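Local coordinates for putative phosphoribosyltransferase (Neisseria gonorrhoeae, PDB 5VOG), which is probably a glycosyltransferase of the type I phosphoribosyltransferase family and binds the alarmone ppGpp, at residues 11-16 with 158-163; 107-112 with 135-140; 98-103 with 125-130. All coordinates share one frame; numbering follows the deposited sequence.

Contact 1 (11-16 with 158-163); sequences QKIWYT and EDWWIN. With G4P (guanosine-5',3'-tetraphosphate), chain D.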
loop_
_atom_site.group_PDB
_atom_site.type_symbol
_atom_site.label_atom_id
_atom_site.label_comp_id
_atom_site.label_asym_id
_atom_site.label_seq_id
_atom_site.Cartn_x
_atom_site.Cartn_y
_atom_site.Cartn_z
ATOM N N GLN A 11 9.083 -11.412 -24.040
ATOM C CA GLN A 11 8.089 -12.321 -23.496
ATOM C C GLN A 11 7.377 -11.667 -22.323
ATOM O O GLN A 11 7.880 -10.727 -21.699
ATOM C CB GLN A 11 8.720 -13.635 -23.043
ATOM C CG GLN A 11 9.068 -14.566 -24.191
ATOM C CD GLN A 11 9.558 -15.923 -23.721
ATOM O OE1 GLN A 11 10.607 -16.399 -24.151
ATOM N NE2 GLN A 11 8.791 -16.557 -22.840
ATOM N N LYS A 12 6.189 -12.179 -22.027
ATOM C CA LYS A 12 5.340 -11.604 -21.000
ATOM C C LYS A 12 4.902 -12.695 -20.039
ATOM O O LYS A 12 4.788 -13.865 -20.413
ATOM C CB LYS A 12 4.119 -10.908 -21.624
ATOM C CG LYS A 12 4.507 -9.814 -22.606
ATOM C CD LYS A 12 3.329 -9.309 -23.417
ATOM C CE LYS A 12 2.369 -8.508 -22.570
ATOM N NZ LYS A 12 1.302 -7.893 -23.410
ATOM N N ILE A 13 4.658 -12.303 -18.792
ATOM C CA ILE A 13 4.202 -13.230 -17.769
ATOM C C ILE A 13 3.159 -12.521 -16.916
ATOM O O ILE A 13 3.218 -11.304 -16.712
ATOM C CB ILE A 13 5.389 -13.780 -16.927
ATOM C CG1 ILE A 13 4.928 -14.897 -15.988
ATOM C CG2 ILE A 13 6.081 -12.663 -16.153
ATOM C CD1 ILE A 13 6.031 -15.869 -15.596
ATOM N N TRP A 14 2.168 -13.287 -16.466
ATOM C CA TRP A 14 1.115 -12.819 -15.572
ATOM C C TRP A 14 1.184 -13.601 -14.269
ATOM O O TRP A 14 1.336 -14.827 -14.281
ATOM C CB TRP A 14 -0.276 -13.006 -16.197
ATOM C CG TRP A 14 -0.585 -12.119 -17.377
ATOM C CD1 TRP A 14 -1.450 -11.066 -17.395
ATOM C CD2 TRP A 14 -0.050 -12.218 -18.706
ATOM N NE1 TRP A 14 -1.483 -10.497 -18.643
ATOM C CE2 TRP A 14 -0.636 -11.189 -19.469
ATOM C CE3 TRP A 14 0.864 -13.080 -19.325
ATOM C CZ2 TRP A 14 -0.334 -10.988 -20.816
ATOM C CZ3 TRP A 14 1.165 -12.879 -20.661
ATOM C CH2 TRP A 14 0.564 -11.842 -21.395
ATOM N N TYR A 15 1.051 -12.896 -13.145
ATOM C CA TYR A 15 1.068 -13.509 -11.825
ATOM C C TYR A 15 -0.240 -13.212 -11.111
ATOM O O TYR A 15 -0.720 -12.075 -11.134
ATOM C CB TYR A 15 2.230 -12.986 -10.960
ATOM C CG TYR A 15 3.614 -13.348 -11.440
ATOM C CD1 TYR A 15 4.021 -14.676 -11.535
ATOM C CD2 TYR A 15 4.532 -12.357 -11.761
ATOM C CE1 TYR A 15 5.300 -14.999 -11.958
ATOM C CE2 TYR A 15 5.814 -12.671 -12.177
ATOM C CZ TYR A 15 6.191 -13.988 -12.279
ATOM O OH TYR A 15 7.473 -14.288 -12.691
ATOM N N THR A 16 -0.806 -14.226 -10.463
ATOM C CA THR A 16 -1.991 -14.006 -9.650
ATOM C C THR A 16 -1.606 -13.334 -8.333
ATOM O O THR A 16 -0.441 -13.317 -7.931
ATOM C CB THR A 16 -2.719 -15.326 -9.360
ATOM O OG1 THR A 16 -1.915 -16.137 -8.491
ATOM C CG2 THR A 16 -3.013 -16.093 -10.651
ATOM N N GLU A 158 13.437 -13.597 -15.717
ATOM C CA GLU A 158 14.001 -13.185 -16.986
ATOM C C GLU A 158 13.638 -11.729 -17.260
ATOM O O GLU A 158 12.803 -11.126 -16.580
ATOM C CB GLU A 158 13.470 -14.067 -18.112
ATOM C CG GLU A 158 13.849 -15.519 -17.969
ATOM C CD GLU A 158 15.301 -15.740 -18.279
ATOM O OE1 GLU A 158 15.723 -15.363 -19.394
ATOM O OE2 GLU A 158 16.021 -16.271 -17.407
ATOM N N ASP A 159 14.271 -11.153 -18.282
ATOM C CA ASP A 159 13.911 -9.798 -18.707
ATOM C C ASP A 159 12.625 -9.861 -19.530
ATOM O O ASP A 159 12.610 -9.713 -20.755
ATOM C CB ASP A 159 15.038 -9.140 -19.487
ATOM C CG ASP A 159 14.762 -7.676 -19.760
ATOM O OD1 ASP A 159 13.836 -7.112 -19.125
ATOM O OD2 ASP A 159 15.459 -7.085 -20.604
ATOM N N TRP A 160 11.530 -10.103 -18.819
ATOM C CA TRP A 160 10.194 -10.192 -19.383
ATOM C C TRP A 160 9.336 -9.083 -18.800
ATOM O O TRP A 160 9.609 -8.573 -17.712
ATOM C CB TRP A 160 9.534 -11.538 -19.067
ATOM C CG TRP A 160 10.202 -12.742 -19.664
ATOM C CD1 TRP A 160 11.275 -12.766 -20.505
ATOM C CD2 TRP A 160 9.820 -14.102 -19.454
ATOM N NE1 TRP A 160 11.585 -14.068 -20.833
ATOM C CE2 TRP A 160 10.705 -14.906 -20.199
ATOM C CE3 TRP A 160 8.811 -14.720 -18.709
ATOM C CZ2 TRP A 160 10.612 -16.293 -20.219
ATOM C CZ3 TRP A 160 8.721 -16.101 -18.730
ATOM C CH2 TRP A 160 9.615 -16.870 -19.478
ATOM N N TRP A 161 8.268 -8.731 -19.508
ATOM C CA TRP A 161 7.318 -7.781 -18.950
ATOM C C TRP A 161 6.384 -8.506 -17.992
ATOM O O TRP A 161 5.701 -9.462 -18.378
ATOM C CB TRP A 161 6.518 -7.077 -20.037
ATOM C CG TRP A 161 5.738 -5.952 -19.438
ATOM C CD1 TRP A 161 4.397 -5.921 -19.171
ATOM C CD2 TRP A 161 6.269 -4.707 -18.980
ATOM N NE1 TRP A 161 4.062 -4.721 -18.589
ATOM C CE2 TRP A 161 5.193 -3.957 -18.461
ATOM C CE3 TRP A 161 7.553 -4.147 -18.964
ATOM C CZ2 TRP A 161 5.359 -2.673 -17.938
ATOM C CZ3 TRP A 161 7.717 -2.872 -18.442
ATOM C CH2 TRP A 161 6.627 -2.151 -17.936
ATOM N N ILE A 162 6.355 -8.050 -16.749
ATOM C CA ILE A 162 5.530 -8.656 -15.712
ATOM C C ILE A 162 4.199 -7.927 -15.653
ATOM O O ILE A 162 4.159 -6.697 -15.511
ATOM C CB ILE A 162 6.239 -8.613 -14.350
ATOM C CG1 ILE A 162 7.566 -9.374 -14.415
ATOM C CG2 ILE A 162 5.330 -9.160 -13.259
ATOM C CD1 ILE A 162 8.477 -9.104 -13.211
ATOM N N ASN A 163 3.109 -8.682 -15.759
ATOM C CA ASN A 163 1.763 -8.130 -15.626
ATOM C C ASN A 163 1.247 -8.446 -14.230
ATOM O O ASN A 163 1.048 -9.616 -13.886
ATOM C CB ASN A 163 0.850 -8.700 -16.705
ATOM C CG ASN A 163 1.299 -8.309 -18.085
ATOM O OD1 ASN A 163 1.021 -7.206 -18.539
ATOM N ND2 ASN A 163 2.041 -9.196 -18.748
HETATM P PB G4P D . 13.737 0.043 -9.917
HETATM O O1B G4P D . 14.611 1.115 -9.496
HETATM O O2B G4P D . 14.410 -1.057 -10.769
HETATM O O3B G4P D . 13.022 -0.605 -8.689
HETATM O O3A G4P D . 12.503 0.610 -10.752
HETATM P PA G4P D . 12.456 1.485 -12.078
HETATM O O1A G4P D . 12.846 2.886 -11.811
HETATM O O2A G4P D . 13.258 0.806 -13.159
HETATM O "O5'" G4P D . 10.900 1.325 -12.465
HETATM C "C5'" G4P D . 10.189 2.307 -13.244
HETATM C "C4'" G4P D . 8.774 1.824 -13.425
HETATM O "O4'" G4P D . 8.747 0.698 -14.318
HETATM C "C3'" G4P D . 8.089 1.362 -12.134
HETATM O "O3'" G4P D . 6.893 2.148 -11.942
HETATM C "C2'" G4P D . 7.742 -0.112 -12.360
HETATM O "O2'" G4P D . 6.490 -0.503 -11.802
HETATM C "C1'" G4P D . 7.739 -0.189 -13.885
HETATM N N9 G4P D . 8.087 -1.526 -14.371
HETATM C C8 G4P D . 9.342 -2.001 -14.644
HETATM N N7 G4P D . 9.342 -3.249 -15.051
HETATM C C5 G4P D . 8.004 -3.613 -15.043
HETATM C C6 G4P D . 7.357 -4.839 -15.397
HETATM O O6 G4P D . 7.885 -5.879 -15.799
HETATM N N1 G4P D . 5.985 -4.763 -15.256
HETATM C C2 G4P D . 5.295 -3.660 -14.826
HETATM N N2 G4P D . 3.964 -3.759 -14.770
HETATM N N3 G4P D . 5.883 -2.514 -14.493
HETATM C C4 G4P D . 7.223 -2.558 -14.625
HETATM P PC G4P D . 6.909 3.574 -11.259
HETATM O O1C G4P D . 7.296 4.629 -12.235
HETATM O O2C G4P D . 7.831 3.432 -10.079
HETATM O O3C G4P D . 5.421 3.778 -10.723
HETATM P PD G4P D . 4.534 3.067 -9.605
HETATM O O1D G4P D . 5.486 2.307 -8.741
HETATM O O2D G4P D . 3.830 4.219 -8.851
HETATM O O3D G4P D . 3.537 2.226 -10.357
HETATM O O HOH W 1 0.861 -6.075 -21.203
#
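Asn163 lies flat on the indole of Trp14 where strands 12-14 and 161-163 run parallel as a small two-stranded sheet, probably part of the hood of a type I phosphoribosyltransferase fold. Starting at its base, Asn163 CB sits over the five-membered ring, 3.4 Å from Trp14 CD1. CG follows above NE1 and CE2, held on this side by a chi1 of -63° that sets it anti to the carbonyl carbon. Asn163 ND2 then comes over the middle of the indole, amide and ring planes 16° apart, and donates to Ile13 O at 3.2 Å from above that carbonyl's plane. Asn163 N meets the same Ile13 O at 2.8 Å, so one residue grips this oxygen twice. OD1, at the other corner of the amide, takes a proton from a water that accepts from Lys12 NZ.

At the start of the pairing Gln11 stacks on Trp160, its CB 3.5 Å from the centroid of the five-membered ring and its NE2 above the benzene part; Glu158 CB lies against the opposite face. Ile162 CG2 touches the edge of the Tyr15 ring at CD2. The guanine of ppGpp lies over the indole face of Trp161 and reads the backbone of Ile162: Ile162 N donates to O6 at 2.8 Å, while Ile162 O accepts from N1 at 2.7 Å and from N2 at 3.0 Å.

Contact 2 (107-112 with 135-140); sequences VDDSRV and HEKIKA. With G4P (guanosine-5',3'-tetraphosphate), chain D.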
loop_
_atom_site.group_PDB
_atom_site.type_symbol
_atom_site.label_atom_id
_atom_site.label_comp_id
_atom_site.label_asym_id
_atom_site.label_seq_id
_atom_site.Cartn_x
_atom_site.Cartn_y
_atom_site.Cartn_z
ATOM N N VAL A 107 9.421 -4.251 -8.181
ATOM C CA VAL A 107 10.248 -4.757 -9.275
ATOM C C VAL A 107 11.579 -4.023 -9.313
ATOM O O VAL A 107 11.644 -2.799 -9.146
ATOM C CB VAL A 107 9.532 -4.690 -10.645
ATOM C CG1 VAL A 107 9.305 -3.258 -11.131
ATOM C CG2 VAL A 107 10.319 -5.490 -11.694
ATOM N N ASP A 108 12.648 -4.803 -9.478
ATOM C CA ASP A 108 14.002 -4.339 -9.753
ATOM C C ASP A 108 14.191 -4.486 -11.261
ATOM O O ASP A 108 14.452 -5.585 -11.769
ATOM C CB ASP A 108 14.998 -5.169 -8.942
ATOM C CG ASP A 108 16.445 -4.826 -9.223
ATOM O OD1 ASP A 108 16.753 -4.188 -10.249
ATOM O OD2 ASP A 108 17.287 -5.234 -8.397
ATOM N N ASP A 109 14.014 -3.376 -11.976
ATOM C CA ASP A 109 14.107 -3.347 -13.431
ATOM C C ASP A 109 15.366 -2.604 -13.855
ATOM O O ASP A 109 16.335 -3.232 -14.289
ATOM C CB ASP A 109 12.850 -2.702 -14.028
ATOM C CG ASP A 109 12.818 -2.768 -15.540
ATOM O OD1 ASP A 109 12.889 -3.884 -16.085
ATOM O OD2 ASP A 109 12.692 -1.706 -16.186
ATOM N N SER A 110 15.395 -1.275 -13.723
ATOM C CA SER A 110 16.577 -0.493 -14.076
ATOM C C SER A 110 17.429 -0.099 -12.878
ATOM O O SER A 110 18.579 0.309 -13.065
ATOM C CB SER A 110 16.171 0.791 -14.813
ATOM O OG SER A 110 15.621 1.744 -13.901
ATOM N N ARG A 111 16.884 -0.183 -11.665
ATOM C CA ARG A 111 17.478 0.276 -10.408
ATOM C C ARG A 111 17.622 1.787 -10.310
ATOM O O ARG A 111 18.229 2.273 -9.348
ATOM C CB ARG A 111 18.838 -0.371 -10.131
ATOM C CG ARG A 111 18.701 -1.760 -9.628
ATOM C CD ARG A 111 20.030 -2.465 -9.424
ATOM N NE ARG A 111 19.724 -3.840 -9.089
ATOM C CZ ARG A 111 20.605 -4.827 -9.040
ATOM N NH1 ARG A 111 21.888 -4.600 -9.306
ATOM N NH2 ARG A 111 20.194 -6.045 -8.722
ATOM N N VAL A 112 17.059 2.549 -11.251
ATOM C CA VAL A 112 17.161 4.002 -11.165
ATOM C C VAL A 112 16.366 4.531 -9.972
ATOM O O VAL A 112 16.856 5.381 -9.219
ATOM C CB VAL A 112 16.737 4.646 -12.500
ATOM C CG1 VAL A 112 16.620 6.154 -12.369
ATOM C CG2 VAL A 112 17.772 4.299 -13.584
ATOM N N HIS A 135 10.247 -8.866 -7.285
ATOM C CA HIS A 135 10.777 -9.450 -8.512
ATOM C C HIS A 135 12.065 -8.756 -8.910
ATOM O O HIS A 135 12.098 -7.525 -9.032
ATOM C CB HIS A 135 9.769 -9.315 -9.648
ATOM C CG HIS A 135 8.521 -10.098 -9.431
ATOM N ND1 HIS A 135 7.267 -9.577 -9.665
ATOM C CD2 HIS A 135 8.336 -11.376 -9.025
ATOM C CE1 HIS A 135 6.361 -10.502 -9.404
ATOM N NE2 HIS A 135 6.984 -11.604 -9.020
ATOM N N GLU A 136 13.110 -9.550 -9.151
ATOM C CA GLU A 136 14.399 -9.058 -9.629
ATOM C C GLU A 136 14.588 -9.506 -11.074
ATOM O O GLU A 136 14.788 -10.696 -11.336
ATOM C CB GLU A 136 15.537 -9.573 -8.753
ATOM C CG GLU A 136 16.907 -9.199 -9.286
ATOM C CD GLU A 136 18.041 -9.806 -8.483
ATOM O OE1 GLU A 136 17.783 -10.582 -7.535
ATOM O OE2 GLU A 136 19.206 -9.501 -8.805
ATOM N N LYS A 137 14.548 -8.558 -12.009
ATOM C CA LYS A 137 14.791 -8.883 -13.408
ATOM C C LYS A 137 16.285 -8.972 -13.690
ATOM O O LYS A 137 17.059 -8.096 -13.289
ATOM C CB LYS A 137 14.169 -7.845 -14.326
ATOM C CG LYS A 137 12.665 -7.817 -14.330
ATOM C CD LYS A 137 12.260 -6.794 -15.368
ATOM C CE LYS A 137 10.802 -6.708 -15.564
ATOM N NZ LYS A 137 10.532 -5.734 -16.652
ATOM N N ILE A 138 16.680 -10.021 -14.405
ATOM C CA ILE A 138 18.075 -10.240 -14.780
ATOM C C ILE A 138 18.326 -9.494 -16.086
ATOM O O ILE A 138 17.912 -9.930 -17.161
ATOM C CB ILE A 138 18.400 -11.726 -14.902
ATOM C CG1 ILE A 138 18.085 -12.436 -13.582
ATOM C CG2 ILE A 138 19.859 -11.891 -15.313
ATOM C CD1 ILE A 138 18.613 -11.718 -12.345
ATOM N N LYS A 139 19.016 -8.363 -15.989
ATOM C CA LYS A 139 19.211 -7.456 -17.111
ATOM C C LYS A 139 20.244 -6.422 -16.689
ATOM O O LYS A 139 20.631 -6.345 -15.520
ATOM C CB LYS A 139 17.900 -6.786 -17.540
ATOM C CG LYS A 139 17.226 -5.977 -16.435
ATOM C CD LYS A 139 15.804 -5.565 -16.813
ATOM C CE LYS A 139 15.791 -4.543 -17.937
ATOM N NZ LYS A 139 14.408 -4.269 -18.436
ATOM N N ALA A 140 20.701 -5.636 -17.658
ATOM C CA ALA A 140 21.600 -4.539 -17.339
ATOM C C ALA A 140 20.875 -3.501 -16.494
ATOM O O ALA A 140 19.659 -3.314 -16.602
ATOM C CB ALA A 140 22.152 -3.891 -18.610
HETATM P PB G4P D . 13.737 0.043 -9.917
HETATM O O1B G4P D . 14.611 1.115 -9.496
HETATM O O2B G4P D . 14.410 -1.057 -10.769
HETATM O O3B G4P D . 13.022 -0.605 -8.689
HETATM O O3A G4P D . 12.503 0.610 -10.752
HETATM P PA G4P D . 12.456 1.485 -12.078
HETATM O O1A G4P D . 12.846 2.886 -11.811
HETATM O O2A G4P D . 13.258 0.806 -13.159
HETATM O "O5'" G4P D . 10.900 1.325 -12.465
HETATM C "C5'" G4P D . 10.189 2.307 -13.244
HETATM C "C4'" G4P D . 8.774 1.824 -13.425
HETATM O "O4'" G4P D . 8.747 0.698 -14.318
HETATM C "C3'" G4P D . 8.089 1.362 -12.134
HETATM O "O3'" G4P D . 6.893 2.148 -11.942
HETATM C "C2'" G4P D . 7.742 -0.112 -12.360
HETATM O "O2'" G4P D . 6.490 -0.503 -11.802
HETATM C "C1'" G4P D . 7.739 -0.189 -13.885
HETATM N N9 G4P D . 8.087 -1.526 -14.371
HETATM C C8 G4P D . 9.342 -2.001 -14.644
HETATM N N7 G4P D . 9.342 -3.249 -15.051
HETATM C C5 G4P D . 8.004 -3.613 -15.043
HETATM C C6 G4P D . 7.357 -4.839 -15.397
HETATM O O6 G4P D . 7.885 -5.879 -15.799
HETATM N N1 G4P D . 5.985 -4.763 -15.256
HETATM C C2 G4P D . 5.295 -3.660 -14.826
HETATM N N2 G4P D . 3.964 -3.759 -14.770
HETATM N N3 G4P D . 5.883 -2.514 -14.493
HETATM C C4 G4P D . 7.223 -2.558 -14.625
HETATM P PC G4P D . 6.909 3.574 -11.259
HETATM O O1C G4P D . 7.296 4.629 -12.235
HETATM O O2C G4P D . 7.831 3.432 -10.079
HETATM O O3C G4P D . 5.421 3.778 -10.723
HETATM P PD G4P D . 4.534 3.067 -9.605
HETATM O O1D G4P D . 5.486 2.307 -8.741
HETATM O O2D G4P D . 3.830 4.219 -8.851
HETATM O O3D G4P D . 3.537 2.226 -10.357
HETATM O O HOH W 2 21.290 -8.602 -7.211
#
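Asp109 holds two lysines of segment 135-140 with a single oxygen. Lys139 NZ, shared with Asp159, reaches its OD1 at 2.8 Å on the syn side, 34° out of the carboxylate plane, and Lys137 NZ comes to OD1 at 3.0 Å from above the opposite face. The residue belongs to the PRPP motif of type I phosphoribosyltransferases, the turn after strand 107-108 that cradles a phosphate; here it holds the 5'-diphosphate of ppGpp. Asp109 N donates to O2B, Arg111 N meets the same oxygen, and both N and OG of Ser110 go to O2A. Ser110 OG also accepts from Val112 N, an ST turn that sets the loop into helix 112-121.

Lys137 runs extended beyond CG, its CD only 3.1 Å from Asp109 OD1, and ends beside the guanine, donating from NZ to O6 at 2.8 Å and to N7 at 3.2 Å. One ammonium thus joins the base to the phosphate loop.

Asp108, anchored by a backbone bond from its N to His135 O at 2.8 Å, has its CG anti to the backbone N (chi1 176°), and Arg111 grips OD2 side-on with NE and NH2, the oxygen lying in the guanidinium plane. Glu136 extends alongside Asp108, and its OE2 stands 3.6 Å from Arg111 NH2 in a longer salt bridge, a water spanning the two. Lys141 binds Asp108 OD1, Tyr151 OH also bonds Asp108 OD2, and Ser153 binds Glu136 OE1.

Strand 107-108 is the outermost strand of the main sheet on this side; 135-137 lies between it and 151-157, with strand 161-163 packing on Lys137 and His135.

Contact 3 (98-103 with 125-130); sequences GKNVLV and DFDTVG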
loop_
_atom_site.group_PDB
_atom_site.type_symbol
_atom_site.label_atom_id
_atom_site.label_comp_id
_atom_site.label_asym_id
_atom_site.label_seq_id
_atom_site.Cartn_x
_atom_site.Cartn_y
_atom_site.Cartn_z
ATOM N N GLY A 98 18.361 5.588 14.468
ATOM C CA GLY A 98 19.195 4.479 14.890
ATOM C C GLY A 98 18.582 3.110 14.723
ATOM O O GLY A 98 19.125 2.140 15.257
ATOM N N LYS A 99 17.477 2.997 13.995
ATOM C CA LYS A 99 16.789 1.729 13.799
ATOM C C LYS A 99 17.148 1.125 12.445
ATOM O O LYS A 99 17.794 1.749 11.601
ATOM C CB LYS A 99 15.272 1.919 13.905
ATOM C CG LYS A 99 14.804 2.421 15.258
ATOM C CD LYS A 99 15.193 1.447 16.353
ATOM C CE LYS A 99 14.670 1.877 17.713
ATOM N NZ LYS A 99 15.024 0.878 18.762
ATOM N N ASN A 100 16.706 -0.114 12.244
ATOM C CA ASN A 100 16.901 -0.834 10.992
ATOM C C ASN A 100 15.641 -0.696 10.147
ATOM O O ASN A 100 14.549 -1.038 10.610
ATOM C CB ASN A 100 17.192 -2.312 11.252
ATOM C CG ASN A 100 18.444 -2.523 12.065
ATOM O OD1 ASN A 100 19.407 -1.775 11.936
ATOM N ND2 ASN A 100 18.437 -3.545 12.912
ATOM N N VAL A 101 15.784 -0.217 8.913
ATOM C CA VAL A 101 14.628 -0.014 8.042
ATOM C C VAL A 101 14.813 -0.799 6.750
ATOM O O VAL A 101 15.918 -0.871 6.196
ATOM C CB VAL A 101 14.370 1.482 7.758
ATOM C CG1 VAL A 101 13.976 2.209 9.053
ATOM C CG2 VAL A 101 15.566 2.141 7.096
ATOM N N LEU A 102 13.718 -1.397 6.278
ATOM C CA LEU A 102 13.697 -2.250 5.092
ATOM C C LEU A 102 12.903 -1.534 4.005
ATOM O O LEU A 102 11.682 -1.380 4.119
ATOM C CB LEU A 102 13.067 -3.609 5.406
ATOM C CG LEU A 102 13.031 -4.602 4.246
ATOM C CD1 LEU A 102 14.457 -5.042 3.892
ATOM C CD2 LEU A 102 12.140 -5.798 4.568
ATOM N N VAL A 103 13.589 -1.111 2.948
ATOM C CA VAL A 103 12.943 -0.475 1.803
ATOM C C VAL A 103 12.303 -1.567 0.953
ATOM O O VAL A 103 12.939 -2.584 0.675
ATOM C CB VAL A 103 13.977 0.336 1.002
ATOM C CG1 VAL A 103 13.360 0.978 -0.227
ATOM C CG2 VAL A 103 14.651 1.387 1.905
ATOM N N ASP A 125 19.672 9.077 9.831
ATOM C CA ASP A 125 20.352 8.434 10.954
ATOM C C ASP A 125 19.721 7.075 11.251
ATOM O O ASP A 125 19.134 6.843 12.306
ATOM C CB ASP A 125 20.318 9.346 12.178
ATOM C CG ASP A 125 21.220 8.859 13.300
ATOM O OD1 ASP A 125 22.001 7.910 13.080
ATOM O OD2 ASP A 125 21.145 9.428 14.410
ATOM N N PHE A 126 19.831 6.173 10.282
ATOM C CA PHE A 126 19.443 4.782 10.462
ATOM C C PHE A 126 20.669 3.943 10.796
ATOM O O PHE A 126 21.801 4.296 10.461
ATOM C CB PHE A 126 18.781 4.215 9.202
ATOM C CG PHE A 126 17.540 4.944 8.766
ATOM C CD1 PHE A 126 16.449 5.064 9.615
ATOM C CD2 PHE A 126 17.442 5.465 7.484
ATOM C CE1 PHE A 126 15.298 5.723 9.205
ATOM C CE2 PHE A 126 16.285 6.122 7.061
ATOM C CZ PHE A 126 15.216 6.250 7.928
ATOM N N ASP A 127 20.427 2.812 11.456
ATOM C CA ASP A 127 21.474 1.818 11.658
ATOM C C ASP A 127 21.716 1.058 10.359
ATOM O O ASP A 127 22.683 1.338 9.641
ATOM C CB ASP A 127 21.095 0.865 12.797
ATOM C CG ASP A 127 22.168 -0.175 13.076
ATOM O OD1 ASP A 127 23.252 -0.103 12.464
ATOM O OD2 ASP A 127 21.926 -1.068 13.916
ATOM N N THR A 128 20.857 0.091 10.052
ATOM C CA THR A 128 20.931 -0.674 8.814
ATOM C C THR A 128 19.785 -0.263 7.905
ATOM O O THR A 128 18.629 -0.220 8.339
ATOM C CB THR A 128 20.856 -2.182 9.083
ATOM O OG1 THR A 128 21.989 -2.594 9.854
ATOM C CG2 THR A 128 20.830 -2.970 7.777
ATOM N N VAL A 129 20.109 0.047 6.652
ATOM C CA VAL A 129 19.133 0.176 5.576
ATOM C C VAL A 129 19.282 -1.043 4.678
ATOM O O VAL A 129 20.365 -1.286 4.135
ATOM C CB VAL A 129 19.330 1.471 4.773
ATOM C CG1 VAL A 129 18.308 1.552 3.636
ATOM C CG2 VAL A 129 19.226 2.687 5.683
ATOM N N GLY A 130 18.201 -1.815 4.531
ATOM C CA GLY A 130 18.162 -2.930 3.614
ATOM C C GLY A 130 17.100 -2.695 2.549
ATOM O O GLY A 130 16.280 -1.774 2.648
HETATM O O HOH W 3 19.661 -0.689 15.493
HETATM O O HOH W 4 21.161 -3.472 14.328
#
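Gly98 and Asp125 meet just ahead of the parallel pairing of strands 101-105 and 129-133, the two neighbouring strands of a beta-alpha-beta crossover linked through helix 112-121. Gly98 donates its N almost straight to Asp125 O at 2.6 Å (174° at the hydrogen). Lys99 contributes its carbonyl, which accepts from Asp127 N above its plane.

Asn100 replaces a backbone rung with its amide: OD1 takes Thr128 N at 3.0 Å on a lone pair in the carbonyl plane, while ND2 donates to Lys37 O and, through a water, reaches Asp127 OD2. The backbone ladder resumes at Val101, whose N meets Thr128 O at 2.9 Å and whose O receives Gly130 N.

Its side chain crosses Phe126 at about a right angle. CG1, anti to the carbonyl carbon (chi1 -65°), touches Phe126 CE1 and CD1. CG2, between the backbone N and the carbonyl carbon, lies over the ring centre, 3.8 Å from the Phe126 centroid in a CH-pi contact. Leu102, on the other face of the sheet, lays CD1 against the backbone of Gly130, 3.8 Å from its C. Val103 N continues the ladder to Gly130 O at 2.8 Å, and Val103 CG2 touches Val129 CG1.

Leu118 and Leu121 of helix 112-121 pack on Val103, with Leu121 also on Phe126 and Leu118 on Val129. On the opposite face Leu102 meets helix 49-59, and strand 40-45 flanks 101-105.

How the contacts relate
Contact 1 lies near the surface in a separate two-stranded sheet, whereas contacts 2 and 3 are partly buried in the same main sheet. Strands 101-105 and 107-108 follow each other in the chain, as do 129-133 and 135-137, so contact 3 lies towards the beginnings of the strand runs that lead to contact 2; their centres are 22 Å apart. Contacts 1 and 2 both line the ppGpp site and touch directly, through the Asp159 OD1 to Lys139 NZ salt bridge and Tyr15 against His135. Chemistry follows place: aromatic and amide stacking in contact 1, salt-bridge networks, one of them bordering the nucleotide, in contact 2, and aliphatic and Phe126 packing with a backbone ladder in contact 3.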